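Local coordinates for protein aminopeptidase (Aneurinibacillus sp. AM-1, PDB 5IB9) that probably removes N-terminal residues from peptides as a zinc-dependent aminopeptidase of the M28 family, and is captured here with bestatin bound at two zinc ions, at residues K234-D240 and Y370-T376; I291-G296 and L354-A358; T86-N90 and V193-V198; Q8-R12 and V254-L258. One frame throughout, in Å; residues are numbered along the deposited sequence.

Interaction 1 (K234-D240 and Y370-T376). With ZN (zinc ion), chain B; ZN (zinc ion), chain C; BES (2-(3-amino-2-hydroxy-4-phenyl-butyrylamino)-4-methyl-pentanoic acid), chain H.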
# COMPACT_ATOMS: atom_id res chain seq x y z
N LYS A 234 -25.30 -2.64 -7.77
CA LYS A 234 -26.80 -2.54 -7.88
C LYS A 234 -27.47 -1.64 -6.86
O LYS A 234 -28.68 -1.44 -6.91
CB LYS A 234 -27.45 -3.98 -7.84
CG LYS A 234 -27.05 -4.82 -9.01
CD LYS A 234 -27.73 -6.20 -9.02
CE LYS A 234 -26.88 -7.09 -9.92
NZ LYS A 234 -27.03 -8.59 -9.70
N ALA A 235 -26.71 -1.05 -5.90
CA ALA A 235 -27.32 -0.15 -4.97
C ALA A 235 -27.06 1.29 -5.38
O ALA A 235 -25.87 1.66 -5.46
CB ALA A 235 -26.71 -0.34 -3.47
N PRO A 236 -28.09 2.10 -5.62
CA PRO A 236 -27.93 3.48 -5.94
C PRO A 236 -27.16 4.30 -4.86
O PRO A 236 -26.63 5.41 -5.17
CB PRO A 236 -29.39 4.01 -6.18
CG PRO A 236 -30.14 2.69 -6.73
CD PRO A 236 -29.55 1.70 -5.75
N GLY A 237 -27.14 3.78 -3.63
CA GLY A 237 -26.24 4.38 -2.62
C GLY A 237 -26.69 5.71 -2.16
O GLY A 237 -25.82 6.55 -1.86
N ALA A 238 -27.99 6.01 -2.09
CA ALA A 238 -28.37 7.33 -1.69
C ALA A 238 -28.00 7.53 -0.24
O ALA A 238 -27.51 8.62 0.13
CB ALA A 238 -29.90 7.60 -1.85
N ASN A 239 -28.29 6.52 0.59
CA ASN A 239 -27.88 6.71 2.00
C ASN A 239 -26.48 6.21 2.25
O ASN A 239 -25.77 6.86 3.10
CB ASN A 239 -28.91 6.06 2.98
CG ASN A 239 -28.73 6.66 4.35
OD1 ASN A 239 -28.60 7.89 4.48
ND2 ASN A 239 -28.70 5.80 5.35
N ASP A 240 -26.10 5.09 1.64
CA ASP A 240 -24.79 4.46 1.82
C ASP A 240 -24.00 4.73 0.55
O ASP A 240 -24.02 3.88 -0.34
CB ASP A 240 -24.90 2.89 2.08
CG ASP A 240 -23.64 2.25 2.52
OD1 ASP A 240 -22.64 3.18 2.78
OD2 ASP A 240 -23.27 0.99 2.58
N TYR A 370 -30.22 -0.90 3.17
CA TYR A 370 -28.81 -0.94 3.15
C TYR A 370 -28.23 -2.01 2.16
O TYR A 370 -28.61 -3.15 2.27
CB TYR A 370 -28.49 -1.30 4.62
CG TYR A 370 -27.08 -1.67 4.88
CD1 TYR A 370 -26.08 -0.80 4.58
CD2 TYR A 370 -26.75 -2.89 5.47
CE1 TYR A 370 -24.75 -1.12 4.82
CE2 TYR A 370 -25.43 -3.22 5.72
CZ TYR A 370 -24.43 -2.33 5.36
OH TYR A 370 -23.10 -2.65 5.61
N HIS A 371 -27.40 -1.63 1.19
CA HIS A 371 -26.75 -2.53 0.25
C HIS A 371 -27.74 -3.17 -0.73
O HIS A 371 -27.37 -4.13 -1.37
CB HIS A 371 -25.84 -3.53 0.93
CG HIS A 371 -24.56 -2.92 1.46
ND1 HIS A 371 -23.55 -3.68 2.00
CD2 HIS A 371 -24.18 -1.62 1.58
CE1 HIS A 371 -22.56 -2.86 2.39
NE2 HIS A 371 -22.94 -1.61 2.18
N THR A 372 -28.85 -2.53 -0.90
CA THR A 372 -29.94 -3.02 -1.85
C THR A 372 -30.26 -2.03 -2.92
O THR A 372 -30.05 -0.81 -2.78
CB THR A 372 -31.30 -3.35 -1.10
OG1 THR A 372 -32.04 -2.16 -0.88
CG2 THR A 372 -31.09 -4.15 0.18
N PRO A 373 -30.95 -2.49 -3.99
CA PRO A 373 -31.49 -1.54 -4.95
C PRO A 373 -32.49 -0.50 -4.43
O PRO A 373 -32.80 0.46 -5.11
CB PRO A 373 -32.15 -2.47 -6.03
CG PRO A 373 -31.57 -3.79 -5.79
CD PRO A 373 -31.16 -3.92 -4.36
N ASN A 374 -32.97 -0.69 -3.19
CA ASN A 374 -33.93 0.19 -2.58
C ASN A 374 -33.24 1.27 -1.75
O ASN A 374 -33.90 2.11 -1.16
CB ASN A 374 -34.85 -0.64 -1.67
CG ASN A 374 -35.77 -1.56 -2.51
OD1 ASN A 374 -35.83 -2.75 -2.30
ND2 ASN A 374 -36.41 -0.98 -3.52
N ASP A 375 -31.88 1.34 -1.80
CA ASP A 375 -31.19 2.48 -1.19
C ASP A 375 -31.23 3.72 -2.08
O ASP A 375 -30.22 4.02 -2.78
CB ASP A 375 -29.75 2.07 -0.88
CG ASP A 375 -28.97 3.21 -0.16
OD1 ASP A 375 -29.61 4.17 0.25
OD2 ASP A 375 -27.70 3.06 -0.05
N THR A 376 -32.37 4.40 -2.10
CA THR A 376 -32.68 5.39 -3.13
C THR A 376 -33.06 6.68 -2.53
O THR A 376 -33.29 6.74 -1.28
CB THR A 376 -33.81 4.85 -4.07
OG1 THR A 376 -34.87 4.41 -3.21
CG2 THR A 376 -33.33 3.58 -4.79
ZN ZN B . -21.79 0.03 2.62
ZN ZN C . -21.00 3.21 3.94
N2 BES H . -21.83 1.92 6.00
C1 BES H . -21.29 0.56 5.98
C6 BES H . -20.90 0.18 7.40
C7 BES H . -22.01 -0.06 8.42
C8 BES H . -23.23 -0.70 8.09
C12 BES H . -21.78 0.36 9.75
C9 BES H . -24.20 -0.92 9.10
C11 BES H . -22.76 0.14 10.76
C10 BES H . -23.96 -0.49 10.42
C2 BES H . -20.08 0.50 5.03
O2 BES H . -20.59 1.19 3.89
C3 BES H . -19.90 -0.95 4.72
O3 BES H . -20.78 -1.52 4.09
N1 BES H . -18.86 -1.54 5.21
C4 BES H . -18.69 -2.98 5.00
C13 BES H . -17.38 -3.28 5.71
C14 BES H . -16.16 -2.57 5.12
C15 BES H . -14.98 -3.13 5.90
C16 BES H . -15.99 -2.74 3.60
C5 BES H . -19.72 -3.83 5.73
O1 BES H . -19.88 -5.03 5.37
O4 BES H . -20.41 -3.38 6.67
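Asp-375 accepts three successive backbone N-H groups where helix 238-256 begins. Its carbonyl O takes Ala-238 N at 3.1 Å, almost straight (175°), the donor well above the carbonyl plane. With CG anti to the backbone N (chi1 -177°), the carboxylate reaches further: OD1 meets Asn-239 N at 2.7 Å, on the syn side but with the donor tilted from the carboxylate plane, and OD2 takes Asp-240 N at 3.1 Å on its syn lone pair. With an alanine here, the N-H groups of Asn-239 and Asp-240 would probably lose their acceptors. That helix start carries the bridging aspartate of an M28-type two-zinc centre. Asp-240 OD2 binds one zinc at 1.8 Å and OD1 the other at 2.0 Å; His-371 NE2 and Glu-273 share the first ion, His-228 and Asp-301 hold the second. The carboxylate plane of Asp-240 and the ring plane of His-371 are 9° apart, OD2 lying at the ring edge, and bestatin O2 bonds to both metals. The far end is looser and meets solvent: Pro-236 CG runs beside Thr-376 CG2 at 3.8 Å, and exposed Pro-373 rests its CA 3.4 Å from Lys-234 O.

Interaction 2 (I291-G296 and L354-A358)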
# COMPACT_ATOMS: atom_id res chain seq x y z
N ILE A 291 0.07 13.21 11.48
CA ILE A 291 -0.66 12.32 12.33
C ILE A 291 -0.74 12.89 13.77
O ILE A 291 -1.85 12.89 14.43
CB ILE A 291 0.03 10.97 12.36
CG1 ILE A 291 -0.15 10.32 10.96
CG2 ILE A 291 -0.58 9.99 13.44
CD1 ILE A 291 0.75 9.11 10.71
N LYS A 292 0.40 13.35 14.31
CA LYS A 292 0.41 13.90 15.71
C LYS A 292 -0.50 15.12 15.83
O LYS A 292 -1.06 15.34 16.97
CB LYS A 292 1.86 14.27 16.10
CG LYS A 292 2.71 13.04 16.25
CD LYS A 292 4.15 13.32 16.72
CE LYS A 292 4.95 11.99 16.75
NZ LYS A 292 6.15 12.21 15.90
N ARG A 293 -0.70 15.88 14.77
CA ARG A 293 -1.45 17.14 14.88
C ARG A 293 -2.93 16.90 14.59
O ARG A 293 -3.72 17.86 14.72
CB ARG A 293 -0.93 18.17 13.85
CG ARG A 293 0.42 18.58 14.28
CD ARG A 293 0.93 19.59 13.46
NE ARG A 293 1.08 19.37 12.04
CZ ARG A 293 0.44 20.01 11.04
NH1 ARG A 293 -0.52 20.86 11.29
NH2 ARG A 293 0.80 19.82 9.75
N THR A 294 -3.34 15.69 14.15
CA THR A 294 -4.77 15.49 13.81
C THR A 294 -5.52 15.13 15.08
O THR A 294 -5.37 14.04 15.70
CB THR A 294 -4.84 14.35 12.78
OG1 THR A 294 -4.23 14.75 11.57
CG2 THR A 294 -6.39 14.19 12.41
N ILE A 295 -6.32 16.11 15.52
CA ILE A 295 -7.02 15.99 16.78
C ILE A 295 -8.33 15.23 16.72
O ILE A 295 -8.84 14.80 17.75
CB ILE A 295 -7.25 17.34 17.47
CG1 ILE A 295 -8.16 18.16 16.60
CG2 ILE A 295 -5.85 18.12 17.76
CD1 ILE A 295 -8.56 19.55 17.38
N GLY A 296 -8.79 14.99 15.50
CA GLY A 296 -10.00 14.20 15.39
C GLY A 296 -10.34 13.93 13.91
O GLY A 296 -10.05 14.76 13.03
N LEU A 354 -3.99 4.63 13.11
CA LEU A 354 -2.83 5.51 13.34
C LEU A 354 -2.76 6.15 14.71
O LEU A 354 -1.86 6.95 14.93
CB LEU A 354 -2.84 6.58 12.25
CG LEU A 354 -2.60 6.10 10.81
CD1 LEU A 354 -2.52 7.39 9.99
CD2 LEU A 354 -1.27 5.34 10.71
N GLY A 355 -3.71 5.82 15.61
CA GLY A 355 -3.74 6.55 16.88
C GLY A 355 -4.56 7.82 16.88
O GLY A 355 -4.58 8.52 17.88
N ILE A 356 -5.25 8.14 15.76
CA ILE A 356 -5.95 9.42 15.71
C ILE A 356 -7.35 9.18 16.29
O ILE A 356 -7.99 8.20 15.96
CB ILE A 356 -6.09 9.79 14.26
CG1 ILE A 356 -4.72 10.12 13.67
CG2 ILE A 356 -7.03 11.06 14.11
CD1 ILE A 356 -4.66 10.36 12.11
N PRO A 357 -7.80 10.07 17.19
CA PRO A 357 -9.20 9.92 17.71
C PRO A 357 -10.23 9.92 16.55
O PRO A 357 -10.15 10.83 15.73
CB PRO A 357 -9.39 11.16 18.65
CG PRO A 357 -7.95 11.66 19.00
CD PRO A 357 -7.16 11.31 17.68
N ALA A 358 -11.15 8.99 16.44
CA ALA A 358 -11.96 8.91 15.23
C ALA A 358 -13.28 8.35 15.66
O ALA A 358 -13.33 7.50 16.62
CB ALA A 358 -11.28 7.96 14.17
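Gly-296 and Pro-357 bring their CA atoms within 4.9 Å of each other as strands 294-300 and 358-364 start to run parallel, the pairing taken up by backbone hydrogen bonding between Pro-357 and Met-297. Both strands belong to the sheet of the M28 peptidase domain, and each is entered from a helix: 288-293 leads directly into the first, while 348-352 is closed by a Schellman motif at Gly-355 before the chain turns into the second. No hydrogen bond crosses between the two segments, and the side chains carry the contact through apolar surfaces. Ile-291 meets Leu-354 at about a right angle, CD1 to CD1 at 3.8 Å. Its CG2 branch, anti to the backbone N, covers Leu-354 O at 3.6 Å and touches Ile-356 CG1 at 4.1 Å. Ile-356 slants across Thr-294, the two CG2 methyls meeting at 3.6 Å and CD1 of the isoleucine lying 4.0 Å from the threonine CB. The Thr-294 hydroxyl is hydrogen-bonded to Glu-290 O in the preceding helix. Ile-291 also packs on Pro-59 of the second subunit, and Ile-356 on Phe-351 of helix 348-352. Pro-357 CG lies 3.5 Å from Ile-295 O, and the proline's own O accepts a CA-H...O contact from Gly-296 CA at 3.4 Å, with 145° at the hydrogen.

Interaction 3 (T86-N90 and V193-V198)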
# COMPACT_ATOMS: atom_id res chain seq x y z
N THR A 86 -16.70 -13.27 -2.91
CA THR A 86 -15.97 -12.31 -3.76
C THR A 86 -14.49 -12.63 -3.66
O THR A 86 -14.00 -12.88 -2.57
CB THR A 86 -16.22 -10.86 -3.27
OG1 THR A 86 -17.60 -10.57 -3.40
CG2 THR A 86 -15.43 -9.88 -4.15
N TYR A 87 -13.81 -12.66 -4.81
CA TYR A 87 -12.42 -13.08 -4.95
C TYR A 87 -12.22 -14.60 -5.00
O TYR A 87 -11.08 -15.10 -5.00
CB TYR A 87 -11.46 -12.45 -3.94
CG TYR A 87 -11.41 -10.93 -4.11
CD1 TYR A 87 -12.06 -10.10 -3.21
CD2 TYR A 87 -10.71 -10.37 -5.18
CE1 TYR A 87 -12.04 -8.70 -3.37
CE2 TYR A 87 -10.68 -8.99 -5.35
CZ TYR A 87 -11.34 -8.19 -4.47
OH TYR A 87 -11.27 -6.83 -4.67
N SER A 88 -13.33 -15.32 -5.11
CA SER A 88 -13.18 -16.77 -5.32
C SER A 88 -12.48 -17.09 -6.64
O SER A 88 -12.87 -16.57 -7.68
CB SER A 88 -14.56 -17.47 -5.26
OG SER A 88 -14.38 -18.87 -5.54
N PRO A 89 -11.49 -17.99 -6.62
CA PRO A 89 -10.91 -18.56 -7.80
C PRO A 89 -11.98 -19.37 -8.59
O PRO A 89 -13.05 -19.67 -8.03
CB PRO A 89 -9.81 -19.44 -7.22
CG PRO A 89 -9.55 -18.90 -5.83
CD PRO A 89 -10.84 -18.45 -5.39
N ASN A 90 -11.75 -19.61 -9.88
CA ASN A 90 -12.56 -20.62 -10.61
C ASN A 90 -12.17 -22.05 -10.20
O ASN A 90 -11.08 -22.30 -9.71
CB ASN A 90 -12.41 -20.45 -12.13
CG ASN A 90 -12.71 -19.06 -12.60
OD1 ASN A 90 -11.80 -18.33 -13.10
ND2 ASN A 90 -13.98 -18.65 -12.48
N VAL A 193 -16.95 -23.23 -10.58
CA VAL A 193 -16.99 -21.75 -10.58
C VAL A 193 -16.26 -21.40 -11.83
O VAL A 193 -15.14 -21.89 -12.04
CB VAL A 193 -16.28 -21.13 -9.34
CG1 VAL A 193 -16.14 -19.59 -9.48
CG2 VAL A 193 -17.06 -21.42 -8.05
N ALA A 194 -16.91 -20.61 -12.68
CA ALA A 194 -16.35 -20.27 -13.99
C ALA A 194 -16.63 -18.80 -14.38
O ALA A 194 -17.66 -18.23 -13.99
CB ALA A 194 -16.85 -21.26 -15.08
N GLY A 195 -15.66 -18.20 -15.08
CA GLY A 195 -15.77 -16.80 -15.51
C GLY A 195 -15.42 -15.69 -14.51
O GLY A 195 -15.47 -14.50 -14.86
N ALA A 196 -15.09 -16.03 -13.26
CA ALA A 196 -14.52 -15.04 -12.32
C ALA A 196 -13.15 -14.56 -12.81
O ALA A 196 -12.35 -15.31 -13.35
CB ALA A 196 -14.38 -15.65 -10.91
N GLU A 197 -12.88 -13.26 -12.60
CA GLU A 197 -11.57 -12.69 -12.94
C GLU A 197 -11.26 -11.58 -11.92
O GLU A 197 -12.15 -10.97 -11.36
CB GLU A 197 -11.53 -12.18 -14.39
CG GLU A 197 -12.81 -11.42 -14.78
CD GLU A 197 -13.27 -11.59 -16.26
OE1 GLU A 197 -13.51 -10.57 -16.95
OE2 GLU A 197 -13.43 -12.75 -16.73
N VAL A 198 -9.97 -11.40 -11.66
CA VAL A 198 -9.44 -10.29 -10.87
C VAL A 198 -8.82 -9.34 -11.91
O VAL A 198 -8.21 -9.79 -12.86
CB VAL A 198 -8.41 -10.82 -9.82
CG1 VAL A 198 -7.55 -9.70 -9.26
CG2 VAL A 198 -9.14 -11.53 -8.65
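Val-193 directs its side chain at the segment 86-90, and its atoms can be followed outward against the peptide between Pro-89 and Asn-90. CB lies 3.8 Å from Pro-89 O and 4.0 Å from Asn-90 CA. Next comes CG1, placed anti to the backbone N (chi1 171°), which presses closer to the same Pro-89 O at 3.4 Å. That oxygen is already engaged: Ser-88 OG donates to it at 2.9 Å, in the carbonyl plane and on a lone pair, so the carbonyl is gripped by its neighbour's hydroxyl while the valine methyl covers it. The backbone O of Val-193 comes within 3.1 Å of Asn-90 CB, and the asparagine side chain lies beside the turn at Ala-194 to Ala-196. Ala-196 CB rests on Ser-88 O at 3.7 Å. At the far end Val-198 CG2 reaches the edge of the Tyr-87 ring, 4.0 Å from CD2, the two side chains crossing at about a right angle; the ring's hydroxyl is tied to Glu-63 O. The loop 86-90 feeds into strand 91-99, which pairs antiparallel with the long broken strand 187-210, with backbone hydrogen bonding between Val-193 and Ser-91. Val-193 also packs on strand 165-169 of the protease-associated (PA) domain, so the contact joins that domain's edge to strand 187-210; from strand 55-66, Tyr-65 packs on Ala-196 and Thr-66 on Glu-197.

Interaction 4 (Q8-R12 and V254-L258)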
# COMPACT_ATOMS: atom_id res chain seq x y z
N GLN A 8 -23.52 29.91 14.08
CA GLN A 8 -22.74 30.12 12.82
C GLN A 8 -22.86 28.89 11.91
O GLN A 8 -22.87 29.02 10.69
CB GLN A 8 -21.27 30.36 13.12
CG GLN A 8 -21.01 31.65 13.90
CD GLN A 8 -21.48 32.92 13.12
OE1 GLN A 8 -21.83 32.87 11.96
NE2 GLN A 8 -21.53 34.03 13.80
N ILE A 9 -23.09 27.72 12.49
CA ILE A 9 -23.27 26.51 11.67
C ILE A 9 -24.76 26.25 11.38
O ILE A 9 -25.16 26.09 10.25
CB ILE A 9 -22.73 25.29 12.46
CG1 ILE A 9 -21.24 25.48 12.87
CG2 ILE A 9 -23.06 24.01 11.74
CD1 ILE A 9 -20.36 25.66 11.63
N THR A 10 -25.63 26.35 12.42
CA THR A 10 -27.02 25.92 12.23
C THR A 10 -27.85 26.88 11.37
O THR A 10 -28.85 26.44 10.80
CB THR A 10 -27.74 25.66 13.59
OG1 THR A 10 -27.75 26.88 14.33
CG2 THR A 10 -26.90 24.65 14.44
N LYS A 11 -27.41 28.14 11.31
CA LYS A 11 -28.15 29.04 10.41
C LYS A 11 -27.80 28.86 8.93
O LYS A 11 -28.46 29.41 8.04
CB LYS A 11 -27.86 30.46 10.74
CG LYS A 11 -26.47 30.99 10.38
CD LYS A 11 -26.42 32.50 10.77
CE LYS A 11 -25.08 33.10 10.63
NZ LYS A 11 -25.16 34.57 10.99
N ARG A 12 -26.75 28.11 8.64
CA ARG A 12 -26.21 27.95 7.30
C ARG A 12 -26.37 26.55 6.72
O ARG A 12 -26.15 26.38 5.52
CB ARG A 12 -24.70 28.24 7.34
CG ARG A 12 -24.37 29.63 7.71
CD ARG A 12 -22.93 29.92 7.29
NE ARG A 12 -22.79 31.38 7.23
CZ ARG A 12 -22.57 32.11 8.30
NH1 ARG A 12 -22.45 31.59 9.50
NH2 ARG A 12 -22.45 33.48 8.21
N VAL A 254 -20.28 25.44 4.39
CA VAL A 254 -20.52 26.26 5.62
C VAL A 254 -19.23 26.82 6.18
O VAL A 254 -19.17 28.03 6.51
CB VAL A 254 -21.26 25.41 6.70
CG1 VAL A 254 -21.24 26.14 8.09
CG2 VAL A 254 -22.70 25.22 6.24
N MET A 255 -18.17 25.99 6.31
CA MET A 255 -16.97 26.44 6.97
C MET A 255 -16.28 27.45 6.05
O MET A 255 -15.50 28.30 6.57
CB MET A 255 -16.00 25.29 7.25
CG MET A 255 -16.67 24.34 8.22
SD MET A 255 -16.79 25.13 9.87
CE MET A 255 -17.36 23.64 10.74
N SER A 256 -16.60 27.48 4.77
CA SER A 256 -15.92 28.47 3.88
C SER A 256 -16.37 29.89 4.25
O SER A 256 -15.69 30.89 3.87
CB SER A 256 -16.17 28.22 2.41
OG SER A 256 -17.46 28.57 1.98
N LYS A 257 -17.50 30.02 4.92
CA LYS A 257 -18.01 31.33 5.38
C LYS A 257 -17.46 31.84 6.68
O LYS A 257 -17.87 32.90 7.15
CB LYS A 257 -19.55 31.23 5.51
CG LYS A 257 -20.35 30.58 4.37
CD LYS A 257 -20.06 31.19 3.00
CE LYS A 257 -20.94 30.60 1.95
NZ LYS A 257 -20.65 31.18 0.58
N LEU A 258 -16.60 31.07 7.36
CA LEU A 258 -16.16 31.31 8.71
C LEU A 258 -14.63 31.31 8.92
O LEU A 258 -13.90 30.64 8.22
CB LEU A 258 -16.77 30.24 9.70
CG LEU A 258 -18.27 30.15 9.57
CD1 LEU A 258 -18.87 28.87 10.16
CD2 LEU A 258 -18.98 31.35 10.21
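Ile-9 sends CD1 into a cluster of three side chains: it crosses Val-254 at about a right angle, meeting CG1 at 3.7 Å, slants against Met-255 to touch CE at 3.7 Å, and reaches Leu-258 CD1 at 3.8 Å. The Met-255 chain bends at chi2 (-70°), which brings its terminal methyl back toward this contact although its CB faces the other way. On the outer side Arg-12 lies across both Lys-257 and Leu-258: its NE comes 3.7 Å from Lys-257 CB, and NH1 sits 3.6 Å from Leu-258 CD2. Two helix ends meet here, the short N-terminal helix 6-10 and the C-terminal end of helix 238-256, with helix 382-400 packing against Ile-9 and Met-255 in the peptidase domain. Gln-8 fixes the rotation of the guanidinium: NH1 donates both to its backbone O at 2.9 Å and to its OE1 at 2.8 Å, each acceptor close to the guanidinium plane. With a leucine in place of Arg-12, the Gln-8 side-chain amide would probably lose this anchor and be free to turn, thinning the cover over Leu-258. Arg-12 CB presses on Val-254 CG2 at 3.8 Å, while the Lys-257 amine runs off from the guanidinium.

From the N terminus, the segment 8-12 opens the widest loop, which interaction 4 closes only at 254-258, joining helix 6-10 to the C-terminal end of helix 238-256. Within that span, interaction 3 starts at 86-90 and closes at 193-198, tying the loop before strand 91-99 to the long strand 187-210. Interaction 1 opens at 234-240, before interaction 4 has closed, and ends at 370-376, so these two cross; it joins the start of helix 238-256 to the loop between strand 358-364 and helix 382-400. Interaction 2, 291-296 with 354-358, falls wholly within the span of interaction 1 and joins the entrances of two parallel strands.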